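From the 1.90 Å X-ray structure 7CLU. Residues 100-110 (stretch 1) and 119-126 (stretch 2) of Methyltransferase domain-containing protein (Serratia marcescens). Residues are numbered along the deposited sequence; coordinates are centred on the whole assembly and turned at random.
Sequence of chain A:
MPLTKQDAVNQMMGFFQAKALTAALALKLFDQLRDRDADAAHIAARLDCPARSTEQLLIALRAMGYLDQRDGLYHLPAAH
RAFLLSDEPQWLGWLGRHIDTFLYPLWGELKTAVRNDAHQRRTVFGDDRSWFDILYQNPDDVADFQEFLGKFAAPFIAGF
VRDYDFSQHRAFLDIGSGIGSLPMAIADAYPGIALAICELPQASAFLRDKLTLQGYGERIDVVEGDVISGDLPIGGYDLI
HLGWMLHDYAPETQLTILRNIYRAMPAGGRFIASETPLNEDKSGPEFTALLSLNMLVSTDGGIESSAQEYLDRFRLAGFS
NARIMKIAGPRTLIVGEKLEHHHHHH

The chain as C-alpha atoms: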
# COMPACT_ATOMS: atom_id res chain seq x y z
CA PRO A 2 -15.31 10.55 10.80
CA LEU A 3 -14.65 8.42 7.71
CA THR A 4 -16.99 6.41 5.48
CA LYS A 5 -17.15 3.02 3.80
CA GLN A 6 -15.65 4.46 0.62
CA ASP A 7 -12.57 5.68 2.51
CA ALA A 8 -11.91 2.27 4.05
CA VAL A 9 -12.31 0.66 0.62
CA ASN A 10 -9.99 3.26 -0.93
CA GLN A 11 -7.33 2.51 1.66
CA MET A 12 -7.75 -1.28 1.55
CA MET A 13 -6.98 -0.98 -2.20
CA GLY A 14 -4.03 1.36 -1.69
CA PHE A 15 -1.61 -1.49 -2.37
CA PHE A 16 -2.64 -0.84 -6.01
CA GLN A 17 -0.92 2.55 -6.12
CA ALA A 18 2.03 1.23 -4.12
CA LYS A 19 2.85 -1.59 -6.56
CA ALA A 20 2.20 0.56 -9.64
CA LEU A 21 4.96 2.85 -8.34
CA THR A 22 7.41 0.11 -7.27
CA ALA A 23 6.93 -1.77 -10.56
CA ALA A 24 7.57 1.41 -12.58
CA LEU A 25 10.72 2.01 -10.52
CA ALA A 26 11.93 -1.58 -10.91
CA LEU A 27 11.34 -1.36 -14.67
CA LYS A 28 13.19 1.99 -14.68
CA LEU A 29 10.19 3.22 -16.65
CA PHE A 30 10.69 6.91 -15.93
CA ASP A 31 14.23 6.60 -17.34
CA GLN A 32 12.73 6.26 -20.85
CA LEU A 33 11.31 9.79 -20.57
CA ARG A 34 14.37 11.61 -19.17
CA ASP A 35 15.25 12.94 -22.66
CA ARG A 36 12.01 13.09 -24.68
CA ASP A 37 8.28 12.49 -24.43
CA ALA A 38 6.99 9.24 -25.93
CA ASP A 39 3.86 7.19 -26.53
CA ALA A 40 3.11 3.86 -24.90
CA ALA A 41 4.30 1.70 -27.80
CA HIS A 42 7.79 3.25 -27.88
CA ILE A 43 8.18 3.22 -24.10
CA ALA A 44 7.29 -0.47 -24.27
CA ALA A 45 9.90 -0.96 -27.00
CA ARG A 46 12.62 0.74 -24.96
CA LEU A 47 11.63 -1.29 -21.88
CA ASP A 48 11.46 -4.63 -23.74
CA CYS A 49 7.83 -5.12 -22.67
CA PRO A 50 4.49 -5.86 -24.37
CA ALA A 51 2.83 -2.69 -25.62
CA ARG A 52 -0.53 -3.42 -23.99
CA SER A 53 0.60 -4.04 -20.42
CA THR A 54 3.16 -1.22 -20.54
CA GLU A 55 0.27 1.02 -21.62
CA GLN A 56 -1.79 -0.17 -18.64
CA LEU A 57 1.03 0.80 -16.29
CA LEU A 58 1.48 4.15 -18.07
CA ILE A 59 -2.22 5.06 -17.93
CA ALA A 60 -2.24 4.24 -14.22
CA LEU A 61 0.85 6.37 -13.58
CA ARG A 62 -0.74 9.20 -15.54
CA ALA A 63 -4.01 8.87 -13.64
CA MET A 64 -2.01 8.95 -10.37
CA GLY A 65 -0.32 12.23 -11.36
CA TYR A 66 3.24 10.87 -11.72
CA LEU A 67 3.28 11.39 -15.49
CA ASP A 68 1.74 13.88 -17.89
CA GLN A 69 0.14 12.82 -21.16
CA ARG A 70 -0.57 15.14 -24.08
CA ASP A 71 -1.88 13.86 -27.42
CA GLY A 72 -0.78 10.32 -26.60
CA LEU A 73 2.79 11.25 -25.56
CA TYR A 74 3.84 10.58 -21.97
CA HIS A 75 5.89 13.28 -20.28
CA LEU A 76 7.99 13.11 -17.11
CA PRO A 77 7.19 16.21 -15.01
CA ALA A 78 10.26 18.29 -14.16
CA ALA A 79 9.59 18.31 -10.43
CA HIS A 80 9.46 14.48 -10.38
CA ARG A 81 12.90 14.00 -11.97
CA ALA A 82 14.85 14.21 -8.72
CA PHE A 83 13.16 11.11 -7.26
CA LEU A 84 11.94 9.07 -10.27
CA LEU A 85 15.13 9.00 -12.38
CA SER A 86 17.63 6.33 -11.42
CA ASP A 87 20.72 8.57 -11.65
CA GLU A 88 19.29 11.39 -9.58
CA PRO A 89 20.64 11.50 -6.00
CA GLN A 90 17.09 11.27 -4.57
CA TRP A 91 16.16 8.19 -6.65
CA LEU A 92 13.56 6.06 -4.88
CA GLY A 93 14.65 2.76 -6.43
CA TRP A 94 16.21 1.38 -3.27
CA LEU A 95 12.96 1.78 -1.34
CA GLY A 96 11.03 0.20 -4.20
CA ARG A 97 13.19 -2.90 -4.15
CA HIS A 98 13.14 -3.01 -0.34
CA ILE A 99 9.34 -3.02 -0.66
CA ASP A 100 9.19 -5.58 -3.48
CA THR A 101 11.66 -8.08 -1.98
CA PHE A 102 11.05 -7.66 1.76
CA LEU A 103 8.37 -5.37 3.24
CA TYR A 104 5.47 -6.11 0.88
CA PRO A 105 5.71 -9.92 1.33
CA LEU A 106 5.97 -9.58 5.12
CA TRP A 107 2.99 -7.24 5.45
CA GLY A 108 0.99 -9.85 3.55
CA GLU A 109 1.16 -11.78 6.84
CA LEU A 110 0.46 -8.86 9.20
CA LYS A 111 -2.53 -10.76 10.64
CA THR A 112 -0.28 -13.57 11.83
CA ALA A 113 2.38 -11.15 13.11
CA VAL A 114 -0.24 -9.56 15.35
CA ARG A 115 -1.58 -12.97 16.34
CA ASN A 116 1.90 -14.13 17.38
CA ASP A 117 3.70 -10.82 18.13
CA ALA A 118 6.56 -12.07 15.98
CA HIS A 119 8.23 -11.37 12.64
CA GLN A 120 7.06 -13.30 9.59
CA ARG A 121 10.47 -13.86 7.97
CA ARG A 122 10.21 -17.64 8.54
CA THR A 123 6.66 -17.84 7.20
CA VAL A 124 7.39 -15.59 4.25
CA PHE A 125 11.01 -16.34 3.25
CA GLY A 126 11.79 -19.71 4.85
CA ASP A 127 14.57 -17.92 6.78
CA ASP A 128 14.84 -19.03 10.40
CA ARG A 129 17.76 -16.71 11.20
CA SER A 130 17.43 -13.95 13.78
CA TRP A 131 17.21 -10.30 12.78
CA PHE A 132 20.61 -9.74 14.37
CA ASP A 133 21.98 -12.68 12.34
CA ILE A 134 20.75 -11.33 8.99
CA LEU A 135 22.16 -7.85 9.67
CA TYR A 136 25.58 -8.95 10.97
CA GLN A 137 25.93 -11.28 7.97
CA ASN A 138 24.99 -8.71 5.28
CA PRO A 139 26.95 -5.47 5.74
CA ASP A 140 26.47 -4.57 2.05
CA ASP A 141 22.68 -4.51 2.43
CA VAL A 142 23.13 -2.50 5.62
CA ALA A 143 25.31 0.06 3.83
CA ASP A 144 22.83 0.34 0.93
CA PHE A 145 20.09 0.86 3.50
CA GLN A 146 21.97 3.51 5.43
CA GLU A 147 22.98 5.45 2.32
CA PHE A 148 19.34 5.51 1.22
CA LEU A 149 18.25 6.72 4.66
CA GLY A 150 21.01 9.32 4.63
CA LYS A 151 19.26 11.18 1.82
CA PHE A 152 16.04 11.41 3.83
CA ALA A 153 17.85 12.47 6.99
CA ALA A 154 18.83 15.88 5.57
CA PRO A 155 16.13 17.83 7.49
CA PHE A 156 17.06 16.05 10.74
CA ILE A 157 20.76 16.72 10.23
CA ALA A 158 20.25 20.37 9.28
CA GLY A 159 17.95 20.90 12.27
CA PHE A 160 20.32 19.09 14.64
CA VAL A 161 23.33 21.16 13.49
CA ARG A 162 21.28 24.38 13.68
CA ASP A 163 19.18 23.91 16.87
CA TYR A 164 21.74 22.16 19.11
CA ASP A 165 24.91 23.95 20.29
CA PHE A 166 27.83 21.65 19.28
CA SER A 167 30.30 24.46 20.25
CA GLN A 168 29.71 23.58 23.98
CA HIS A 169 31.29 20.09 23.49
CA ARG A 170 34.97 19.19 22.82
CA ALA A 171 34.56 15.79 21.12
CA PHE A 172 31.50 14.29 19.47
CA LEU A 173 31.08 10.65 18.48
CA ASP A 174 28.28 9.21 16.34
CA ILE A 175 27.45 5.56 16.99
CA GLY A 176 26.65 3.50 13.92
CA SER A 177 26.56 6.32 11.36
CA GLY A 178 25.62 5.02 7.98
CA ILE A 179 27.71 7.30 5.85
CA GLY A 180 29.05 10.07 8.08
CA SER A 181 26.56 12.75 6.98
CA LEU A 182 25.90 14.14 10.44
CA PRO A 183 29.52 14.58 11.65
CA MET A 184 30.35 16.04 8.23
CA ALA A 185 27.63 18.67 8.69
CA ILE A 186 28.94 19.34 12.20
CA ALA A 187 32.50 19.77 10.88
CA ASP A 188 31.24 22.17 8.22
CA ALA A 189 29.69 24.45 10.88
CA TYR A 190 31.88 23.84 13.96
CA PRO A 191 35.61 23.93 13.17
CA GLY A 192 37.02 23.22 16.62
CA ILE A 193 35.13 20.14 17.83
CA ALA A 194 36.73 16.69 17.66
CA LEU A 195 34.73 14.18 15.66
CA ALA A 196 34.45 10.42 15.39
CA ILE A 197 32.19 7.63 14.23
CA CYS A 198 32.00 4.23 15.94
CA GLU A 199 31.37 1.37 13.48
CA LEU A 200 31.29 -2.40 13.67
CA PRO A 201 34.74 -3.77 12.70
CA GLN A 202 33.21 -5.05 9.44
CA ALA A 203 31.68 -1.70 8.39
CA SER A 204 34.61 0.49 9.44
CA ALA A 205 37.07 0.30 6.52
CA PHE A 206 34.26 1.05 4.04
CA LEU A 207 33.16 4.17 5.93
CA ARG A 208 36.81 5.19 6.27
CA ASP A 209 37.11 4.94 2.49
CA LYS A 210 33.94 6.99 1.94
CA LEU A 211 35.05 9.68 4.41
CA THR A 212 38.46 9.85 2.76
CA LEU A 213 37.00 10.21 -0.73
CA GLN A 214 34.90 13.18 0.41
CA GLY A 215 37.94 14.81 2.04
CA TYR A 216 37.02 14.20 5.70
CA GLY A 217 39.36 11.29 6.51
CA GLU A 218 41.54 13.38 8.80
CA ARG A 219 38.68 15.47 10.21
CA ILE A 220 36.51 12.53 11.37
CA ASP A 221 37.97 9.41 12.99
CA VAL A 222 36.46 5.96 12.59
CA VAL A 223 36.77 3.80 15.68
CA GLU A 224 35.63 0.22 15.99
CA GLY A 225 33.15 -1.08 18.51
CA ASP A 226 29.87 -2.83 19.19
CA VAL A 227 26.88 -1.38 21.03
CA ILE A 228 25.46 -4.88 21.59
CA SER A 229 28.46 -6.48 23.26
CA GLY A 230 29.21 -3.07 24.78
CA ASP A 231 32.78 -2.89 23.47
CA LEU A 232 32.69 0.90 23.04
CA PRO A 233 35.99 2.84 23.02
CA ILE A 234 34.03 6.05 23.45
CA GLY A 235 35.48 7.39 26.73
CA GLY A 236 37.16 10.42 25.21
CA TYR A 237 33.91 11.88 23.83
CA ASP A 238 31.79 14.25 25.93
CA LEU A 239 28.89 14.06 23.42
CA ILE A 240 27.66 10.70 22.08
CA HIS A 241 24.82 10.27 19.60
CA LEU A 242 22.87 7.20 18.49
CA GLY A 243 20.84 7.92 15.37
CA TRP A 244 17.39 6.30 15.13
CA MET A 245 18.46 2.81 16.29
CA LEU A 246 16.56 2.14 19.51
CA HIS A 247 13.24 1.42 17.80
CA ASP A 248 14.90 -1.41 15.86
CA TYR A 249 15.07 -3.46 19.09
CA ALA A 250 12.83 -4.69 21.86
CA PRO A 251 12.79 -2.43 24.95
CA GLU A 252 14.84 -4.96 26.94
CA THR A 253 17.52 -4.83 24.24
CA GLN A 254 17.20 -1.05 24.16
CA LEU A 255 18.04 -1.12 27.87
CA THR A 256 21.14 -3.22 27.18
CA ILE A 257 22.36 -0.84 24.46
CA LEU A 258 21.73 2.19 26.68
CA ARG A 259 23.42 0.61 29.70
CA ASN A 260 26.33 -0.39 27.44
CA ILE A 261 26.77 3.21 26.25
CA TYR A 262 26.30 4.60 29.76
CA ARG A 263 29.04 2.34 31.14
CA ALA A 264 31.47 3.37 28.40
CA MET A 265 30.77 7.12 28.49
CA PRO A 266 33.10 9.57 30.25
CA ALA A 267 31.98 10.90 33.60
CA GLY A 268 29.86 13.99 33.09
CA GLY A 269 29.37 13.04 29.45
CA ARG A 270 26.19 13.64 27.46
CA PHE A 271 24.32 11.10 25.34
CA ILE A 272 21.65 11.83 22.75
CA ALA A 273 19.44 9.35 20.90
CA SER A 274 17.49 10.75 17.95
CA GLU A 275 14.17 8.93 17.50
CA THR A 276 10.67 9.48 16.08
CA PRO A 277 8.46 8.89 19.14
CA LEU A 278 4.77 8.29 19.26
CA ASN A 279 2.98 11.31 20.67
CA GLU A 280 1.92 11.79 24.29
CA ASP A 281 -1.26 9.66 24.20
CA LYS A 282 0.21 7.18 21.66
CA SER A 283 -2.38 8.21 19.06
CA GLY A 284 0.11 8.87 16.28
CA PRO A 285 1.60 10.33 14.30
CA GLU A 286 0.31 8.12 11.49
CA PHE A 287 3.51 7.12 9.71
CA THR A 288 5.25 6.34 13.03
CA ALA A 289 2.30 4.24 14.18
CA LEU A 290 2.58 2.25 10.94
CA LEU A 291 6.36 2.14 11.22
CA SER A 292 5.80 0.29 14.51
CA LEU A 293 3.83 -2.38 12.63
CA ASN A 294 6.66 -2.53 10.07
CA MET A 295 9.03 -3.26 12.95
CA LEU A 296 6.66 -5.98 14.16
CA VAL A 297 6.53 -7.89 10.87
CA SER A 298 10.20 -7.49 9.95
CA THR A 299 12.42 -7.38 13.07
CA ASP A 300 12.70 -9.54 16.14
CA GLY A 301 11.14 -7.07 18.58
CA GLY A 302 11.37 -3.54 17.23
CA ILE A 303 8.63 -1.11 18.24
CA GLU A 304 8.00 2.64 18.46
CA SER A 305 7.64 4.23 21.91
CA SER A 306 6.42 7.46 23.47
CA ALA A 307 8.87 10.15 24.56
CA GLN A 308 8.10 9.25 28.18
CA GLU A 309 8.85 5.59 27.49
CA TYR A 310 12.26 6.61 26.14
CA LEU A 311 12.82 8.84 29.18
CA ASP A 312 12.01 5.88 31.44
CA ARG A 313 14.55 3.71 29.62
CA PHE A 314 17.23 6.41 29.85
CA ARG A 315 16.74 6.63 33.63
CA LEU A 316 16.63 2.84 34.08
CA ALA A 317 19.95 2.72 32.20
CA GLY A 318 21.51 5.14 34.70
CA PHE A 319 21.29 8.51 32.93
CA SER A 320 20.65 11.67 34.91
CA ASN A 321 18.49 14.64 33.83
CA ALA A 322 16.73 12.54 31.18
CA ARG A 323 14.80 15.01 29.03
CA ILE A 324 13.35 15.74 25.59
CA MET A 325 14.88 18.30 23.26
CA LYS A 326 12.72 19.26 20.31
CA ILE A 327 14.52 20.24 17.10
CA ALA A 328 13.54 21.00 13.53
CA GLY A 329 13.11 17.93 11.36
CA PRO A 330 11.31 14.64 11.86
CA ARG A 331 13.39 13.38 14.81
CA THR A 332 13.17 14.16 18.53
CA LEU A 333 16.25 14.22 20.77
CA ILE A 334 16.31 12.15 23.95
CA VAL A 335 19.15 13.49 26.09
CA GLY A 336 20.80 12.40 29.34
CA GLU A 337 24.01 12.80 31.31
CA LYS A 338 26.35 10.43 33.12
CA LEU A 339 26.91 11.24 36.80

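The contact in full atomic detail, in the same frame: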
# COMPACT_ATOMS: atom_id res chain seq x y z
N ASP A 100 9.53 -4.41 -2.68
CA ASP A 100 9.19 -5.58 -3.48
C ASP A 100 9.71 -6.87 -2.86
O ASP A 100 8.99 -7.87 -2.80
CB ASP A 100 9.73 -5.44 -4.90
CG ASP A 100 8.98 -4.40 -5.70
OD1 ASP A 100 7.79 -4.17 -5.42
OD2 ASP A 100 9.60 -3.82 -6.60
N THR A 101 10.96 -6.87 -2.39
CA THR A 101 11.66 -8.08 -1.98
C THR A 101 11.47 -8.43 -0.50
O THR A 101 11.69 -9.58 -0.11
CB THR A 101 13.16 -7.94 -2.27
OG1 THR A 101 13.71 -6.87 -1.48
CG2 THR A 101 13.41 -7.63 -3.74
N PHE A 102 11.03 -7.48 0.31
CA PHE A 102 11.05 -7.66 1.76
C PHE A 102 9.77 -7.18 2.44
O PHE A 102 9.01 -8.00 2.96
CB PHE A 102 12.27 -6.94 2.32
CG PHE A 102 12.56 -7.25 3.75
CD1 PHE A 102 12.79 -8.56 4.16
CD2 PHE A 102 12.62 -6.23 4.69
CE1 PHE A 102 13.07 -8.85 5.47
CE2 PHE A 102 12.89 -6.51 6.01
CZ PHE A 102 13.12 -7.82 6.40
N LEU A 103 9.48 -5.87 2.42
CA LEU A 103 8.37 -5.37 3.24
C LEU A 103 7.00 -5.80 2.71
O LEU A 103 6.10 -6.13 3.50
CB LEU A 103 8.44 -3.86 3.35
CG LEU A 103 9.66 -3.31 4.10
CD1 LEU A 103 9.47 -1.83 4.42
CD2 LEU A 103 9.86 -4.10 5.36
N TYR A 104 6.77 -5.72 1.40
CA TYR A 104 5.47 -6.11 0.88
C TYR A 104 5.16 -7.56 1.19
O TYR A 104 4.06 -7.84 1.71
CB TYR A 104 5.41 -5.80 -0.62
CG TYR A 104 4.06 -5.99 -1.27
CD1 TYR A 104 3.66 -7.25 -1.74
CD2 TYR A 104 3.20 -4.92 -1.42
CE1 TYR A 104 2.42 -7.42 -2.36
CE2 TYR A 104 1.96 -5.07 -2.04
CZ TYR A 104 1.58 -6.32 -2.51
OH TYR A 104 0.34 -6.44 -3.12
N PRO A 105 6.06 -8.53 0.95
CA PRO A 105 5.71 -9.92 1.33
C PRO A 105 5.41 -10.07 2.81
O PRO A 105 4.46 -10.78 3.17
CB PRO A 105 6.96 -10.72 0.91
CG PRO A 105 7.63 -9.88 -0.09
CD PRO A 105 7.36 -8.46 0.28
N LEU A 106 6.18 -9.42 3.69
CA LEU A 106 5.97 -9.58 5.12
C LEU A 106 4.64 -8.99 5.57
O LEU A 106 3.93 -9.58 6.38
CB LEU A 106 7.11 -8.91 5.89
CG LEU A 106 8.47 -9.59 5.79
CD1 LEU A 106 9.54 -8.63 6.29
CD2 LEU A 106 8.45 -10.89 6.63
N TRP A 107 4.27 -7.81 5.05
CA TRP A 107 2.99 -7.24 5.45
C TRP A 107 1.82 -8.07 4.95
O TRP A 107 0.71 -7.93 5.47
CB TRP A 107 2.83 -5.81 4.95
CG TRP A 107 3.50 -4.79 5.83
CD1 TRP A 107 4.84 -4.55 5.92
CD2 TRP A 107 2.86 -3.86 6.71
NE1 TRP A 107 5.07 -3.52 6.81
CE2 TRP A 107 3.87 -3.09 7.31
CE3 TRP A 107 1.52 -3.61 7.06
CZ2 TRP A 107 3.59 -2.06 8.24
CZ3 TRP A 107 1.24 -2.61 7.98
CH2 TRP A 107 2.28 -1.84 8.55
N GLY A 108 2.03 -8.91 3.94
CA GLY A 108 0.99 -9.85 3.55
C GLY A 108 0.54 -10.71 4.72
O GLY A 108 -0.62 -11.10 4.79
N GLU A 109 1.44 -10.95 5.67
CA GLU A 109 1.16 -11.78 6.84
C GLU A 109 1.07 -10.95 8.12
O GLU A 109 1.39 -11.45 9.21
CB GLU A 109 2.23 -12.87 6.96
CG GLU A 109 2.32 -13.79 5.74
CD GLU A 109 1.06 -14.63 5.55
OE1 GLU A 109 0.67 -15.33 6.50
OE2 GLU A 109 0.45 -14.57 4.46
N LEU A 110 0.64 -9.69 8.01
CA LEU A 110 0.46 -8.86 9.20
C LEU A 110 -0.47 -9.52 10.21
O LEU A 110 -0.23 -9.44 11.42
CB LEU A 110 -0.08 -7.48 8.81
CG LEU A 110 -0.42 -6.56 10.00
CD1 LEU A 110 0.84 -6.23 10.80
CD2 LEU A 110 -1.13 -5.29 9.54
N HIS A 119 7.94 -11.59 14.05
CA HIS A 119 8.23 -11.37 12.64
C HIS A 119 7.71 -12.54 11.80
O HIS A 119 7.48 -13.64 12.29
CB HIS A 119 9.73 -11.20 12.43
CG HIS A 119 10.51 -12.47 12.61
ND1 HIS A 119 10.69 -13.39 11.59
CD2 HIS A 119 11.14 -12.98 13.69
CE1 HIS A 119 11.40 -14.41 12.04
NE2 HIS A 119 11.68 -14.19 13.31
N GLN A 120 7.52 -12.27 10.51
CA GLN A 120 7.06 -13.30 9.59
C GLN A 120 8.14 -13.71 8.59
O GLN A 120 7.81 -14.24 7.52
CB GLN A 120 5.79 -12.84 8.87
CG GLN A 120 4.60 -12.59 9.81
CD GLN A 120 4.21 -13.82 10.61
OE1 GLN A 120 3.71 -14.80 10.04
NE2 GLN A 120 4.42 -13.78 11.93
N ARG A 121 9.42 -13.51 8.92
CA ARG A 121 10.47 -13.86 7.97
C ARG A 121 10.54 -15.36 7.72
O ARG A 121 10.88 -15.78 6.61
CB ARG A 121 11.82 -13.33 8.47
CG ARG A 121 11.89 -11.80 8.62
CD ARG A 121 13.27 -11.31 9.02
NE ARG A 121 13.86 -12.11 10.10
CZ ARG A 121 13.79 -11.83 11.40
NH1 ARG A 121 13.16 -10.74 11.82
NH2 ARG A 121 14.36 -12.64 12.29
N ARG A 122 10.21 -16.19 8.72
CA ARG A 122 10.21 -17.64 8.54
C ARG A 122 9.07 -18.07 7.64
O ARG A 122 9.27 -18.73 6.62
CB ARG A 122 10.11 -18.35 9.89
CG ARG A 122 11.21 -18.06 10.90
CD ARG A 122 11.14 -19.04 12.07
NE ARG A 122 11.26 -18.37 13.37
CZ ARG A 122 12.42 -18.06 13.94
NH1 ARG A 122 13.56 -18.35 13.33
NH2 ARG A 122 12.44 -17.45 15.12
N THR A 123 7.84 -17.74 8.05
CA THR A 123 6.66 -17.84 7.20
C THR A 123 6.96 -17.44 5.76
O THR A 123 6.83 -18.24 4.83
CB THR A 123 5.57 -16.94 7.80
OG1 THR A 123 5.47 -17.18 9.22
CG2 THR A 123 4.23 -17.19 7.14
N VAL A 124 7.41 -16.20 5.58
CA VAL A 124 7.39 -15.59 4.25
C VAL A 124 8.60 -16.02 3.41
O VAL A 124 8.46 -16.28 2.21
CB VAL A 124 7.29 -14.06 4.40
CG1 VAL A 124 7.64 -13.36 3.12
CG2 VAL A 124 5.89 -13.66 4.90
N PHE A 125 9.79 -16.09 4.01
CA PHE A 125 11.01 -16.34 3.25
C PHE A 125 11.65 -17.70 3.52
O PHE A 125 12.66 -18.02 2.88
CB PHE A 125 12.05 -15.24 3.53
CG PHE A 125 11.57 -13.86 3.23
CD1 PHE A 125 11.46 -13.43 1.92
CD2 PHE A 125 11.22 -12.99 4.26
CE1 PHE A 125 11.01 -12.14 1.63
CE2 PHE A 125 10.77 -11.71 3.97
CZ PHE A 125 10.65 -11.29 2.65
N GLY A 126 11.11 -18.49 4.44
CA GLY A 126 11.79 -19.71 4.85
C GLY A 126 13.13 -19.47 5.52
O GLY A 126 14.00 -20.34 5.48

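The short helix 121-125 packs against helix 100-107 and, just beyond it, Glu109; the two helix axes approach to 9.4 Å with an angle of 109° between their N-to-C directions. No hydrogen bond links the two stretches; the contact, which buries 439 Å² summed over both sides, rests on the fit of side chains against one another and against pieces of backbone.

Phe125 is the largest projection from the second stretch, covered over 75 Å². Its CA-to-CB bond points toward the first stretch, and chi1 in the m well lays the ring into a hollow lined by Thr101, Phe102, Pro105 and Leu106. The ring reaches deep enough to meet main chain: Phe125 CE1 lies 3.2 Å from Thr101 O, and Phe125 CZ lies 3.7 Å from Phe102 O, which sits at the ring edge. Leu106 also meets this ring at its edge, with Leu106 CG 3.6 Å from Phe125 CE2, while Pro105 CB comes within 4.1 Å of Phe125 CZ. Phe102 O is not left to the ring alone, since it accepts the backbone hydrogen bond from Leu106 N (3.2 Å).

Phe102 forms another part of the hollow. Its CB points sideways, but the end of its side chain comes nearer, bringing Phe102 CD1 to 3.7 Å from Phe125 CE2. The two ring planes are near parallel, at 18°, yet the centroids stand 5.7 Å apart, so the rings are slid past each other and barely overlap. At the edge of the Phe102 ring, the aliphatic part of Arg121 makes a looser contact, Arg121 CD lying 4.3 Å from Phe102 CE1.

Leu106 is the matching projection from the first stretch, with 71 Å² covered. Its CD2 methyl is set against the start of the short helix, 3.4 Å from Gln120 C and 3.6 Å from Arg121 N, and is bordered by Val124, whose CB is 4.0 Å from Leu106 CD2. The branched end of Leu106 thus fills the space between Gln120, Arg121, Val124 and Phe125. The nearest CA pair across the contact, Leu106 CA and Gln120 CA at 5.9 Å, falls here. Gln120 is the N-cap residue, and the turn that follows it is held by Val124 N donating to Gln120 O (2.8 Å); Arg121 N, beside the methyl, donates to His119 ND1 (3.0 Å).

Val124 points toward the first stretch and bridges two of its residues. Val124 CG1 packs on Pro105 CB at 3.5 Å, whereas Val124 CG2 approaches Glu109 CG at 3.7 Å. Glu109 thereby contributes the aliphatic part of its side chain to the packing. The same residue meets Gln120, with Glu109 O 3.5 Å from Gln120 CG and Glu109 CB 3.7 Å from that same Gln120 CG. Thr123 OG1 donates to Gln120 OE1 (3.1 Å), a bond within the second stretch, while Gln120 CG packs against Glu109.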